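PDB 3G40: Na-K-Cl cotransporter from Methanosarcina acetivorans, which probably carries chloride across the membrane together with cations such as sodium or potassium, and is represented here by its C-terminal cytoplasmic domain. Local coordinates for residues I127-I131 with L252-L258; W169-M173 with A210-F214. One frame throughout, in Å; residues are numbered along the deposited sequence.

In the fold
The cytoplasmic domain is an alpha/beta fold on one mixed, twisted ten-stranded sheet. Interaction 1 lies about 13 Å from the chain centre. It joins helix 124-136 of the first half to the loop between strand 247-251 and helix 258-268 of the second half, over the antiparallel pairing of strands 140-145 and 271-276. Interaction 2 lies about 22 Å from the centre, within the second half, where the loop before helix 179-192 packs on helix 205-222. Along the chain, interaction 2 falls between the segments of interaction 1. The contact centres are 27 Å apart, the nearest atoms about 15 Å. One contact ties the two halves together; the other packs a peripheral loop on a helix.

Interaction 1 (I127-I131 with L252-L258); sequences IREII and LDPNPDL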
loop_
_atom_site.group_PDB
_atom_site.type_symbol
_atom_site.label_atom_id
_atom_site.label_comp_id
_atom_site.label_asym_id
_atom_site.label_seq_id
_atom_site.Cartn_x
_atom_site.Cartn_y
_atom_site.Cartn_z
ATOM N N ILE A 127 3.033 19.671 15.056
ATOM C CA ILE A 127 2.903 18.244 15.318
ATOM C C ILE A 127 3.331 17.905 16.743
ATOM O O ILE A 127 2.612 17.220 17.470
ATOM C CB ILE A 127 3.701 17.418 14.291
ATOM C CG1 ILE A 127 2.984 17.446 12.938
ATOM C CG2 ILE A 127 3.890 15.986 14.774
ATOM C CD1 ILE A 127 3.654 16.608 11.877
ATOM N N ARG A 128 4.496 18.408 17.139
ATOM C CA ARG A 128 5.005 18.213 18.488
ATOM C C ARG A 128 4.036 18.789 19.518
ATOM O O ARG A 128 3.790 18.185 20.561
ATOM C CB ARG A 128 6.374 18.885 18.629
ATOM C CG ARG A 128 7.383 18.105 19.453
ATOM C CD ARG A 128 8.737 18.804 19.442
ATOM N NE ARG A 128 9.154 19.143 18.083
ATOM C CZ ARG A 128 10.049 20.080 17.781
ATOM N NH1 ARG A 128 10.628 20.785 18.745
ATOM N NH2 ARG A 128 10.358 20.317 16.512
ATOM N N GLU A 129 3.483 19.960 19.220
ATOM C CA GLU A 129 2.547 20.608 20.128
ATOM C C GLU A 129 1.259 19.795 20.250
ATOM O O GLU A 129 0.702 19.652 21.338
ATOM C CB GLU A 129 2.228 22.023 19.642
ATOM C CG GLU A 129 1.353 22.819 20.592
ATOM C CD GLU A 129 1.890 22.822 22.008
ATOM O OE1 GLU A 129 3.123 22.697 22.185
ATOM O OE2 GLU A 129 1.077 22.950 22.947
ATOM N N ILE A 130 0.792 19.268 19.121
ATOM C CA ILE A 130 -0.388 18.415 19.099
ATOM C C ILE A 130 -0.155 17.186 19.972
ATOM O O ILE A 130 -0.993 16.828 20.800
ATOM C CB ILE A 130 -0.722 17.975 17.662
ATOM C CG1 ILE A 130 -1.324 19.144 16.880
ATOM C CG2 ILE A 130 -1.689 16.806 17.668
ATOM C CD1 ILE A 130 -2.606 19.655 17.478
ATOM N N ILE A 131 0.999 16.554 19.784
ATOM C CA ILE A 131 1.386 15.373 20.553
ATOM C C ILE A 131 1.422 15.650 22.054
ATOM O O ILE A 131 0.946 14.852 22.860
ATOM C CB ILE A 131 2.758 14.850 20.088
ATOM C CG1 ILE A 131 2.637 14.259 18.680
ATOM C CG2 ILE A 131 3.313 13.824 21.070
ATOM C CD1 ILE A 131 3.957 13.892 18.049
ATOM N N LEU A 252 6.743 6.225 21.495
ATOM C CA LEU A 252 6.938 7.636 21.170
ATOM C C LEU A 252 7.175 8.430 22.458
ATOM O O LEU A 252 6.345 8.405 23.375
ATOM C CB LEU A 252 5.695 8.189 20.428
ATOM C CG LEU A 252 5.638 9.674 20.067
ATOM C CD1 LEU A 252 6.808 10.050 19.180
ATOM C CD2 LEU A 252 4.306 9.987 19.358
ATOM N N ASP A 253 8.309 9.121 22.530
ATOM C CA ASP A 253 8.640 9.965 23.680
ATOM C C ASP A 253 7.606 11.081 23.773
ATOM O O ASP A 253 7.235 11.654 22.751
ATOM C CB ASP A 253 10.045 10.551 23.488
ATOM C CG ASP A 253 10.540 11.347 24.693
ATOM O OD1 ASP A 253 9.715 11.874 25.467
ATOM O OD2 ASP A 253 11.775 11.464 24.848
ATOM N N PRO A 254 7.125 11.382 24.996
ATOM C CA PRO A 254 6.171 12.482 25.211
ATOM C C PRO A 254 6.669 13.801 24.622
ATOM O O PRO A 254 5.877 14.698 24.313
ATOM C CB PRO A 254 6.107 12.592 26.736
ATOM C CG PRO A 254 6.456 11.237 27.230
ATOM C CD PRO A 254 7.400 10.633 26.235
ATOM N N ASN A 255 7.985 13.905 24.483
ATOM C CA ASN A 255 8.638 15.071 23.907
ATOM C C ASN A 255 9.562 14.589 22.802
ATOM O O ASN A 255 10.779 14.502 22.989
ATOM C CB ASN A 255 9.442 15.810 24.981
ATOM C CG ASN A 255 10.331 16.898 24.404
ATOM O OD1 ASN A 255 10.111 17.371 23.285
ATOM N ND2 ASN A 255 11.341 17.304 25.169
ATOM N N PRO A 256 8.982 14.257 21.644
ATOM C CA PRO A 256 9.646 13.453 20.611
ATOM C C PRO A 256 10.623 14.226 19.732
ATOM O O PRO A 256 10.416 15.407 19.456
ATOM C CB PRO A 256 8.477 12.964 19.744
ATOM C CG PRO A 256 7.207 13.531 20.369
ATOM C CD PRO A 256 7.630 14.663 21.235
ATOM N N ASP A 257 11.677 13.545 19.294
ATOM C CA ASP A 257 12.547 14.057 18.246
ATOM C C ASP A 257 12.066 13.467 16.928
ATOM O O ASP A 257 12.408 12.333 16.590
ATOM C CB ASP A 257 13.996 13.655 18.504
ATOM C CG ASP A 257 14.962 14.245 17.487
ATOM O OD1 ASP A 257 14.505 14.799 16.467
ATOM O OD2 ASP A 257 16.191 14.150 17.711
ATOM N N LEU A 258 11.263 14.239 16.200
ATOM C CA LEU A 258 10.649 13.780 14.955
ATOM C C LEU A 258 11.674 13.430 13.878
ATOM O O LEU A 258 11.393 12.624 12.985
ATOM C CB LEU A 258 9.666 14.822 14.418
ATOM C CG LEU A 258 8.463 15.178 15.294
ATOM C CD1 LEU A 258 7.458 15.988 14.498
ATOM C CD2 LEU A 258 7.812 13.932 15.859
#
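The ring of P256 packs against the helix and meets both I131 and the R128 side chain, while the CA-to-CB bond of P254 points away. Contact between the segments is mainly apolar. I131 sits among several partners: its CG2 lies 4.0 Å from CG of P256, and its CD1 lies 4.1 Å from CD2 of L252. One turn earlier, I127 CG2 meets L258 CD1 at 3.6 Å. R128 lays its aliphatic part along the loop, with its CG 3.9 Å from CD of P256. Its guanidinium forms a salt bridge with E125. D253 OD1 accepts from N255 N at 2.8 Å, an Asx turn. D257 N-caps helix 258-268 through weak hydrogen bonds from OD1 to D259 N and L260 N. L252 O is hydrogen-bonded to N177. L252 and L258 touch L143 of strand 140-145, extending the cluster to the sheet. Helix 124-136 and the loop before helix 258-268 pack side by side on the sheet of this alpha/beta fold, where strands 140-145 and 271-276 join its halves.

Interaction 2 (W169-M173 with A210-F214); sequences WDISM and AAENF
Segment 169-173 is an extended loop from D170 to S172, meeting one face of the helical segment 210-214. The closest CA pair is W169 with F214, 5.7 Å apart. W169 has chi1 m (-71°) and chi2 103°, which lays its indole against the helix. A211 CB sits over the six-membered ring, 3.5 Å from its centroid and 8° off the normal, a CH-pi contact. A210 CB lies 3.7 Å from W169 CD1. F214 has chi1 t (172°) and chi2 84°, so its face receives the indole edge. The six-membered rings have centroids 5.5 Å apart and planes at 62°, an offset edge-to-face pair, with W169 CE3 3.6 Å from F214 CD2. I171, with chi1 m and chi2 p (78°), brings CG1 to 3.4 Å from F214 CD1. One water donates to both W169 O and A210 O, at 2.8 Å each. T200 of strand 195-201 touches both W169 and A211. The aromatic pair and CH-pi contact fasten this loop to helix 205-222 at the alpha/beta fold's edge.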
loop_
_atom_site.group_PDB
_atom_site.type_symbol
_atom_site.label_atom_id
_atom_site.label_comp_id
_atom_site.label_asym_id
_atom_site.label_seq_id
_atom_site.Cartn_x
_atom_site.Cartn_y
_atom_site.Cartn_z
ATOM N N TRP A 169 14.006 -4.587 34.940
ATOM C CA TRP A 169 13.433 -5.518 33.973
ATOM C C TRP A 169 12.431 -6.494 34.594
ATOM O O TRP A 169 12.086 -7.506 33.984
ATOM C CB TRP A 169 14.528 -6.314 33.255
ATOM C CG TRP A 169 15.360 -5.530 32.277
ATOM C CD1 TRP A 169 16.633 -5.068 32.475
ATOM C CD2 TRP A 169 15.000 -5.150 30.940
ATOM N NE1 TRP A 169 17.080 -4.415 31.349
ATOM C CE2 TRP A 169 16.098 -4.451 30.394
ATOM C CE3 TRP A 169 13.859 -5.326 30.155
ATOM C CZ2 TRP A 169 16.085 -3.926 29.100
ATOM C CZ3 TRP A 169 13.848 -4.805 28.864
ATOM C CH2 TRP A 169 14.954 -4.115 28.352
ATOM N N ASP A 170 11.971 -6.209 35.805
ATOM C CA ASP A 170 10.884 -7.000 36.370
ATOM C C ASP A 170 9.548 -6.468 35.859
ATOM O O ASP A 170 9.432 -5.293 35.509
ATOM C CB ASP A 170 10.942 -7.027 37.900
ATOM C CG ASP A 170 11.726 -5.866 38.478
ATOM O OD1 ASP A 170 11.483 -4.710 38.066
ATOM O OD2 ASP A 170 12.586 -6.112 39.352
ATOM N N ILE A 171 8.549 -7.341 35.794
ATOM C CA ILE A 171 7.266 -6.980 35.200
ATOM C C ILE A 171 6.258 -6.452 36.219
ATOM O O ILE A 171 5.731 -7.206 37.040
ATOM C CB ILE A 171 6.630 -8.166 34.446
ATOM C CG1 ILE A 171 7.511 -8.605 33.276
ATOM C CG2 ILE A 171 5.245 -7.794 33.950
ATOM C CD1 ILE A 171 8.702 -9.447 33.685
ATOM N N SER A 172 6.003 -5.150 36.162
ATOM C CA SER A 172 4.893 -4.546 36.886
ATOM C C SER A 172 3.808 -4.257 35.863
ATOM O O SER A 172 4.115 -3.987 34.701
ATOM C CB SER A 172 5.323 -3.242 37.556
ATOM O OG SER A 172 6.334 -3.467 38.520
ATOM N N MET A 173 2.547 -4.321 36.276
ATOM C CA MET A 173 1.464 -3.940 35.381
ATOM C C MET A 173 1.814 -2.589 34.787
ATOM O O MET A 173 1.503 -2.309 33.630
ATOM C CB MET A 173 0.134 -3.864 36.124
ATOM C CG MET A 173 -0.317 -5.193 36.674
ATOM S SD MET A 173 -0.645 -6.432 35.404
ATOM C CE MET A 173 -2.380 -6.125 35.057
ATOM N N ALA A 210 18.498 -10.147 31.958
ATOM C CA ALA A 210 17.261 -9.637 32.527
ATOM C C ALA A 210 16.256 -9.233 31.435
ATOM O O ALA A 210 15.056 -9.408 31.599
ATOM C CB ALA A 210 17.546 -8.476 33.476
ATOM N N ALA A 211 16.757 -8.706 30.321
ATOM C CA ALA A 211 15.897 -8.271 29.232
ATOM C C ALA A 211 15.293 -9.483 28.535
ATOM O O ALA A 211 14.125 -9.476 28.158
ATOM C CB ALA A 211 16.678 -7.403 28.237
ATOM N N GLU A 212 16.097 -10.521 28.355
ATOM C CA GLU A 212 15.603 -11.778 27.817
ATOM C C GLU A 212 14.477 -12.337 28.684
ATOM O O GLU A 212 13.450 -12.772 28.160
ATOM C CB GLU A 212 16.742 -12.802 27.738
ATOM C CG GLU A 212 16.335 -14.124 27.117
ATOM C CD GLU A 212 16.130 -14.014 25.612
ATOM O OE1 GLU A 212 16.873 -13.238 24.968
ATOM O OE2 GLU A 212 15.235 -14.704 25.072
ATOM N N ASN A 213 14.630 -12.351 29.943
ATOM C CA ASN A 213 13.689 -12.894 30.815
ATOM C C ASN A 213 12.430 -12.018 30.820
ATOM O O ASN A 213 11.503 -12.489 30.883
ATOM C CB ASN A 213 14.221 -13.115 32.233
ATOM C CG ASN A 213 15.320 -14.199 32.326
ATOM O OD1 ASN A 213 15.465 -15.038 31.611
ATOM N ND2 ASN A 213 15.974 -14.103 33.270
ATOM N N PHE A 214 12.593 -10.728 30.814
ATOM C CA PHE A 214 11.463 -9.810 30.759
ATOM C C PHE A 214 10.622 -10.034 29.503
ATOM O O PHE A 214 9.404 -10.147 29.591
ATOM C CB PHE A 214 11.955 -8.367 30.851
ATOM C CG PHE A 214 10.885 -7.351 30.618
ATOM C CD1 PHE A 214 10.050 -6.954 31.654
ATOM C CD2 PHE A 214 10.715 -6.789 29.368
ATOM C CE1 PHE A 214 9.048 -6.013 31.436
ATOM C CE2 PHE A 214 9.705 -5.837 29.146
ATOM C CZ PHE A 214 8.885 -5.455 30.188
HETATM O O HOH W 1 13.760 -9.782 34.094
#